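Local coordinates for protein catechol 2,3-dioxygenase (Rhodococcus sp., PDB 2WL9) that probably catalyses the iron-dependent extradiol ring cleavage of catechols as a type I dioxygenase in aromatic hydrocarbon breakdown, at residues A63-R68 / G148-R153; M190-N193 / H197-A200. All coordinates share one frame; numbering follows the deposited sequence.

Contact 1 (A63-R68 / G148-R153). With FE (Fe (III) ion), chain K.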
ATOM      1  N   ALA C  63       8.281 -44.835   2.035  1.00 18.81           N
ATOM      2  CA  ALA C  63       7.303 -45.729   2.673  1.00 18.31           C
ATOM      3  C   ALA C  63       5.851 -45.320   2.382  1.00 18.00           C
ATOM      4  O   ALA C  63       5.011 -46.179   2.084  1.00 17.89           O
ATOM      5  CB  ALA C  63       7.552 -45.809   4.190  1.00 18.19           C
ATOM      6  N   TYR C  64       5.560 -44.018   2.465  1.00 17.35           N
ATOM      7  CA  TYR C  64       4.228 -43.490   2.139  1.00 16.85           C
ATOM      8  C   TYR C  64       4.207 -41.984   1.868  1.00 16.50           C
ATOM      9  O   TYR C  64       5.052 -41.233   2.364  1.00 16.47           O
ATOM     10  CB  TYR C  64       3.187 -43.853   3.213  1.00 17.04           C
ATOM     11  CG  TYR C  64       3.609 -43.573   4.639  1.00 17.03           C
ATOM     12  CD1 TYR C  64       3.457 -42.303   5.210  1.00 17.39           C
ATOM     13  CD2 TYR C  64       4.144 -44.590   5.428  1.00 18.91           C
ATOM     14  CE1 TYR C  64       3.842 -42.061   6.529  1.00 17.90           C
ATOM     15  CE2 TYR C  64       4.534 -44.365   6.727  1.00 18.21           C
ATOM     16  CZ  TYR C  64       4.382 -43.107   7.280  1.00 18.59           C
ATOM     17  OH  TYR C  64       4.781 -42.923   8.578  1.00 18.30           O
ATOM     18  N   ILE C  65       3.225 -41.561   1.074  1.00 16.37           N
ATOM     19  CA  ILE C  65       3.035 -40.150   0.728  1.00 16.26           C
ATOM     20  C   ILE C  65       1.725 -39.633   1.338  1.00 15.81           C
ATOM     21  O   ILE C  65       0.664 -40.180   1.068  1.00 16.11           O
ATOM     22  CB  ILE C  65       2.979 -39.969  -0.797  1.00 16.19           C
ATOM     23  CG1 ILE C  65       4.280 -40.446  -1.451  1.00 15.95           C
ATOM     24  CG2 ILE C  65       2.699 -38.511  -1.166  1.00 17.04           C
ATOM     25  CD1 ILE C  65       4.113 -40.865  -2.916  1.00 16.10           C
ATOM     26  N   GLY C  66       1.794 -38.580   2.147  1.00 15.62           N
ATOM     27  CA  GLY C  66       0.582 -38.025   2.746  1.00 15.12           C
ATOM     28  C   GLY C  66       0.120 -36.727   2.103  1.00 15.35           C
ATOM     29  O   GLY C  66       0.838 -35.726   2.151  1.00 14.46           O
ATOM     30  N   TRP C  67      -1.072 -36.748   1.505  1.00 15.41           N
ATOM     31  CA  TRP C  67      -1.692 -35.549   0.922  1.00 15.75           C
ATOM     32  C   TRP C  67      -2.779 -34.994   1.821  1.00 15.69           C
ATOM     33  O   TRP C  67      -3.664 -35.731   2.261  1.00 16.11           O
ATOM     34  CB  TRP C  67      -2.314 -35.862  -0.441  1.00 15.59           C
ATOM     35  CG  TRP C  67      -1.342 -36.376  -1.448  1.00 16.03           C
ATOM     36  CD1 TRP C  67      -1.109 -37.680  -1.765  1.00 16.51           C
ATOM     37  CD2 TRP C  67      -0.477 -35.598  -2.275  1.00 16.08           C
ATOM     38  NE1 TRP C  67      -0.136 -37.767  -2.737  1.00 16.09           N
ATOM     39  CE2 TRP C  67       0.272 -36.502  -3.064  1.00 16.61           C
ATOM     40  CE3 TRP C  67      -0.242 -34.223  -2.414  1.00 16.63           C
ATOM     41  CZ2 TRP C  67       1.222 -36.075  -3.991  1.00 16.96           C
ATOM     42  CZ3 TRP C  67       0.710 -33.801  -3.334  1.00 16.41           C
ATOM     43  CH2 TRP C  67       1.428 -34.722  -4.105  1.00 16.80           C
ATOM     44  N   ARG C  68      -2.744 -33.686   2.059  1.00 16.22           N
ATOM     45  CA  ARG C  68      -3.693 -33.046   2.964  1.00 16.31           C
ATOM     46  C   ARG C  68      -4.979 -32.557   2.292  1.00 16.92           C
ATOM     47  O   ARG C  68      -4.956 -32.049   1.166  1.00 17.09           O
ATOM     48  CB  ARG C  68      -3.010 -31.874   3.674  1.00 16.51           C
ATOM     49  CG  ARG C  68      -3.803 -31.270   4.824  1.00 15.76           C
ATOM     50  CD  ARG C  68      -3.210 -29.921   5.208  1.00 15.69           C
ATOM     51  NE  ARG C  68      -3.748 -29.417   6.469  1.00 14.50           N
ATOM     52  CZ  ARG C  68      -3.423 -28.246   7.009  1.00 15.18           C
ATOM     53  NH1 ARG C  68      -2.559 -27.446   6.394  1.00 15.25           N
ATOM     54  NH2 ARG C  68      -3.960 -27.872   8.167  1.00 14.58           N
ATOM     55  N   GLY C 148       7.381 -29.613   0.323  1.00 19.03           N
ATOM     56  CA  GLY C 148       8.226 -29.435  -0.856  1.00 19.11           C
ATOM     57  C   GLY C 148       7.603 -30.192  -2.013  1.00 18.93           C
ATOM     58  O   GLY C 148       6.383 -30.250  -2.117  1.00 19.52           O
ATOM     59  N   HIS C 149       8.429 -30.771  -2.882  1.00 19.34           N
ATOM     60  CA  HIS C 149       7.920 -31.642  -3.943  1.00 19.21           C
ATOM     61  C   HIS C 149       8.750 -32.893  -4.135  1.00 19.54           C
ATOM     62  O   HIS C 149       9.888 -32.961  -3.677  1.00 19.94           O
ATOM     63  CB  HIS C 149       7.755 -30.896  -5.269  1.00 19.29           C
ATOM     64  CG  HIS C 149       9.038 -30.578  -5.971  1.00 19.20           C
ATOM     65  ND1 HIS C 149       9.472 -29.286  -6.168  1.00 19.55           N
ATOM     66  CD2 HIS C 149       9.959 -31.379  -6.561  1.00 20.16           C
ATOM     67  CE1 HIS C 149      10.613 -29.305  -6.835  1.00 19.80           C
ATOM     68  NE2 HIS C 149      10.931 -30.563  -7.082  1.00 19.71           N
ATOM     69  N   ILE C 150       8.182 -33.864  -4.843  1.00 19.35           N
ATOM     70  CA  ILE C 150       8.807 -35.167  -5.037  1.00 19.71           C
ATOM     71  C   ILE C 150       8.648 -35.679  -6.462  1.00 19.77           C
ATOM     72  O   ILE C 150       7.603 -35.480  -7.097  1.00 20.08           O
ATOM     73  CB  ILE C 150       8.222 -36.234  -4.066  1.00 19.83           C
ATOM     74  CG1 ILE C 150       6.689 -36.316  -4.201  1.00 18.52           C
ATOM     75  CG2 ILE C 150       8.672 -35.947  -2.625  1.00 19.67           C
ATOM     76  CD1 ILE C 150       6.018 -37.362  -3.316  1.00 19.46           C
ATOM     77  N   ILE C 151       9.687 -36.344  -6.956  1.00 19.68           N
ATOM     78  CA  ILE C 151       9.579 -37.121  -8.184  1.00 19.65           C
ATOM     79  C   ILE C 151       9.514 -38.601  -7.827  1.00 19.72           C
ATOM     80  O   ILE C 151      10.410 -39.130  -7.150  1.00 19.93           O
ATOM     81  CB  ILE C 151      10.724 -36.834  -9.175  1.00 19.84           C
ATOM     82  CG1 ILE C 151      10.508 -35.469  -9.830  1.00 20.19           C
ATOM     83  CG2 ILE C 151      10.807 -37.937 -10.243  1.00 19.14           C
ATOM     84  CD1 ILE C 151      11.429 -35.168 -11.009  1.00 20.78           C
ATOM     85  N   ILE C 152       8.442 -39.251  -8.272  1.00 19.72           N
ATOM     86  CA  ILE C 152       8.166 -40.641  -7.904  1.00 20.17           C
ATOM     87  C   ILE C 152       7.988 -41.540  -9.129  1.00 20.98           C
ATOM     88  O   ILE C 152       7.717 -41.054 -10.229  1.00 21.22           O
ATOM     89  CB  ILE C 152       6.951 -40.758  -6.943  1.00 19.97           C
ATOM     90  CG1 ILE C 152       5.679 -40.169  -7.573  1.00 19.73           C
ATOM     91  CG2 ILE C 152       7.274 -40.095  -5.588  1.00 19.83           C
ATOM     92  CD1 ILE C 152       4.413 -40.414  -6.759  1.00 19.48           C
ATOM     93  N   ARG C 153       8.146 -42.845  -8.922  1.00 21.75           N
ATOM     94  CA  ARG C 153       8.084 -43.828  -9.999  1.00 22.46           C
ATOM     95  C   ARG C 153       6.662 -44.045 -10.501  1.00 22.78           C
ATOM     96  O   ARG C 153       5.737 -44.266  -9.717  1.00 22.87           O
ATOM     97  CB  ARG C 153       8.692 -45.151  -9.529  1.00 22.80           C
ATOM     98  CG  ARG C 153       8.950 -46.176 -10.625  1.00 23.63           C
ATOM     99  CD  ARG C 153       9.792 -47.321 -10.084  1.00 25.67           C
ATOM    100  NE  ARG C 153       9.141 -47.976  -8.953  1.00 27.60           N
ATOM    101  CZ  ARG C 153       9.761 -48.752  -8.069  1.00 29.29           C
ATOM    102  NH1 ARG C 153      11.062 -48.988  -8.174  1.00 29.65           N
ATOM    103  NH2 ARG C 153       9.073 -49.296  -7.072  1.00 30.18           N
TER
HETATM  104 FE    FE K1300      12.785 -30.851  -8.478  1.00 36.21          FE

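Contact 2 (M190-N193 / H197-A200)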
ATOM      1  N   MET C 190       2.772 -31.531 -11.427  1.00 19.65           N
ATOM      2  CA  MET C 190       1.449 -31.231 -10.909  1.00 19.63           C
ATOM      3  C   MET C 190       1.495 -30.437  -9.610  1.00 19.46           C
ATOM      4  O   MET C 190       2.393 -30.614  -8.791  1.00 19.02           O
ATOM      5  CB  MET C 190       0.639 -32.518 -10.736  1.00 19.64           C
ATOM      6  CG  MET C 190       0.622 -33.378 -11.992  1.00 19.75           C
ATOM      7  SD  MET C 190      -0.515 -34.745 -11.908  1.00 20.11           S
ATOM      8  CE  MET C 190      -2.080 -33.917 -12.212  1.00 20.88           C
ATOM      9  N   HIS C 191       0.500 -29.567  -9.446  1.00 19.74           N
ATOM     10  CA  HIS C 191       0.413 -28.644  -8.316  1.00 19.70           C
ATOM     11  C   HIS C 191      -0.998 -28.654  -7.707  1.00 19.69           C
ATOM     12  O   HIS C 191      -1.970 -29.015  -8.372  1.00 19.39           O
ATOM     13  CB  HIS C 191       0.777 -27.228  -8.779  1.00 19.79           C
ATOM     14  CG  HIS C 191       0.180 -26.860 -10.105  1.00 20.14           C
ATOM     15  ND1 HIS C 191      -1.097 -26.359 -10.233  1.00 20.55           N
ATOM     16  CD2 HIS C 191       0.679 -26.947 -11.362  1.00 20.10           C
ATOM     17  CE1 HIS C 191      -1.354 -26.138 -11.512  1.00 20.79           C
ATOM     18  NE2 HIS C 191      -0.291 -26.482 -12.216  1.00 20.97           N
ATOM     19  N   CYS C 192      -1.101 -28.270  -6.439  1.00 19.73           N
ATOM     20  CA  CYS C 192      -2.398 -28.187  -5.761  1.00 20.22           C
ATOM     21  C   CYS C 192      -2.471 -26.956  -4.851  1.00 20.38           C
ATOM     22  O   CYS C 192      -3.390 -26.815  -4.042  1.00 20.04           O
ATOM     23  CB  CYS C 192      -2.671 -29.470  -4.970  1.00 20.03           C
ATOM     24  SG  CYS C 192      -1.430 -29.859  -3.722  1.00 19.71           S
ATOM     25  N   ASN C 193      -1.483 -26.076  -4.999  1.00 20.71           N
ATOM     26  CA  ASN C 193      -1.383 -24.829  -4.236  1.00 20.97           C
ATOM     27  C   ASN C 193      -0.340 -23.929  -4.893  1.00 21.41           C
ATOM     28  O   ASN C 193       0.063 -24.178  -6.037  1.00 21.13           O
ATOM     29  CB  ASN C 193      -1.022 -25.104  -2.767  1.00 20.68           C
ATOM     30  CG  ASN C 193       0.262 -25.893  -2.617  1.00 20.68           C
ATOM     31  OD1 ASN C 193       1.287 -25.557  -3.214  1.00 21.22           O
ATOM     32  ND2 ASN C 193       0.213 -26.951  -1.817  1.00 20.02           N
ATOM     33  N   HIS C 197       5.205 -26.908  -8.233  1.00 18.66           N
ATOM     34  CA  HIS C 197       4.679 -28.272  -8.239  1.00 18.97           C
ATOM     35  C   HIS C 197       4.941 -28.968  -6.905  1.00 18.86           C
ATOM     36  O   HIS C 197       5.900 -28.631  -6.199  1.00 19.23           O
ATOM     37  CB  HIS C 197       5.204 -29.094  -9.434  1.00 18.68           C
ATOM     38  CG  HIS C 197       6.697 -29.180  -9.521  1.00 19.02           C
ATOM     39  ND1 HIS C 197       7.397 -30.322  -9.195  1.00 19.70           N
ATOM     40  CD2 HIS C 197       7.623 -28.277  -9.922  1.00 19.35           C
ATOM     41  CE1 HIS C 197       8.689 -30.117  -9.386  1.00 17.32           C
ATOM     42  NE2 HIS C 197       8.852 -28.883  -9.825  1.00 19.76           N
ATOM     43  N   SER C 198       4.048 -29.898  -6.564  1.00 18.80           N
ATOM     44  CA  SER C 198       4.186 -30.795  -5.417  1.00 18.91           C
ATOM     45  C   SER C 198       4.635 -32.179  -5.866  1.00 19.13           C
ATOM     46  O   SER C 198       5.112 -32.980  -5.061  1.00 18.99           O
ATOM     47  CB  SER C 198       2.841 -30.956  -4.712  1.00 19.01           C
ATOM     48  OG  SER C 198       2.320 -29.714  -4.320  1.00 19.18           O
ATOM     49  N   LEU C 199       4.477 -32.454  -7.158  1.00 19.11           N
ATOM     50  CA  LEU C 199       4.621 -33.815  -7.672  1.00 19.35           C
ATOM     51  C   LEU C 199       5.070 -33.812  -9.123  1.00 19.49           C
ATOM     52  O   LEU C 199       4.580 -33.008  -9.916  1.00 18.90           O
ATOM     53  CB  LEU C 199       3.279 -34.544  -7.557  1.00 19.49           C
ATOM     54  CG  LEU C 199       3.147 -36.002  -7.987  1.00 19.84           C
ATOM     55  CD1 LEU C 199       4.074 -36.876  -7.172  1.00 20.41           C
ATOM     56  CD2 LEU C 199       1.715 -36.432  -7.811  1.00 21.31           C
ATOM     57  N   ALA C 200       6.000 -34.713  -9.457  1.00 19.67           N
ATOM     58  CA  ALA C 200       6.404 -34.942 -10.842  1.00 20.38           C
ATOM     59  C   ALA C 200       6.735 -36.418 -11.095  1.00 20.39           C
ATOM     60  O   ALA C 200       7.058 -37.160 -10.164  1.00 19.94           O
ATOM     61  CB  ALA C 200       7.583 -34.048 -11.225  1.00 20.22           C
TER
HETATM   62  O   HOH W   1       1.576 -27.395  -5.641  1.00 19.41           O
HETATM   63  O   HOH W   2       2.018 -29.077  -1.671  1.00 17.02           O

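Contact 1 (A63-R68 / G148-R153)
The torsions of Ile65 and Ile150 bring Ile150 CD1 against both branches of Ile65. In Ile65, CG1 lies anti to the carbonyl carbon (chi1 -60°) and CG2 anti to the backbone N, while a second torsion of 155° carries CD1 out toward the facing strand. Ile150 and Ile152 both hold CG1 between backbone N and carbonyl carbon, with an extended chi2 that sends each CD1 methyl straight across the gap. The side chains therefore reach each other tip to tip. Ile150 CD1 settles 4.0 Å from Ile65 CG1 and equally near its CD1, with Ile65 CG2 scarcely farther away. Ile152 CD1 meets the same terminal methyl, Ile65 CD1, at 3.9 Å, leaving one isoleucine shared by two from the opposing strand. The backbones stay well apart, with 9.6 Å between Ile65 CA and Ile150 CA, and the interaction is purely apolar. Leu199 lies against both Ile150 and Ile152, while Leu10 touches Ile150 and Leu7 touches Ile65, extending the buried hydrocarbon layer.

The neighbouring residue in strand 149-152 turns to the other face: His149 directs its ring away from the isoleucines and binds the iron through NE2 at 2.3 Å. His212 and Glu263 bind the same metal, giving the two-histidine, one-carboxylate facial triad of extradiol dioxygenases. One face of the strand is thus built into the core while the other supplies a ligand. This pairing of two sheets, with iron held in the later one, is the two-domain vicinal oxygen chelate architecture expected of type I extradiol enzymes.

Contact 2 (M190-N193 / H197-A200)
A classic beta bulge sits where the hairpin of strands 184-191 and 199-201 opens toward its turn, Ser198 and Leu199 both facing Met190. Met190 O takes both amide hydrogens of the bulge. Ser198 N approaches in the carbonyl plane at 2.9 Å, while Leu199 N, 3.2 Å from that oxygen, is tilted 16° from the plane. In return Met190 N donates to Leu199 O over 2.8 Å, completing the antiparallel hydrogen-bonded pair. The methylene of His197 also presses on the doubly used carbonyl, with CB 3.3 Å from Met190 O.

Beyond the bulge, Ser198 OG lies anti to its carbonyl carbon (chi1 -56°), turned toward two waters. Ser198 OG donates to one, 2.8 Å away, which also accepts from Cys192 N and donates to Asn193 OD1. The second donates to Ser198 OG and receives Asn193 ND2, gripping the hydroxyl twice. The amide of Asn193 is further tied to Arg195 N and Thr5 O.

The side chain of His197 leads off toward His149 and lies about 4 Å from the bound iron. Helix 157-167 packs on Met190 and Leu199 through Tyr164, strand 149-152 flanks Leu199, and Trp67 of strand 61-68 lies on Ser198 and Leu199.

Overall arrangement
Contact 1 is a buried, wholly apolar meeting of side-chain tips that joins two separate sheets, whereas contact 2, only partly buried, knits a short hairpin within the later sheet by backbone bonds and ordered water. Their centres lie about 10 Å apart, and strands 149-152 and 199-201 run side by side, probably hydrogen-bonded from Ala200 N to Ile150 O at 3.0 Å and from Ile152 N to Ala200 O. Both contacts border the iron site, but of their four segments only 148-153 contains one of the metal's ligands.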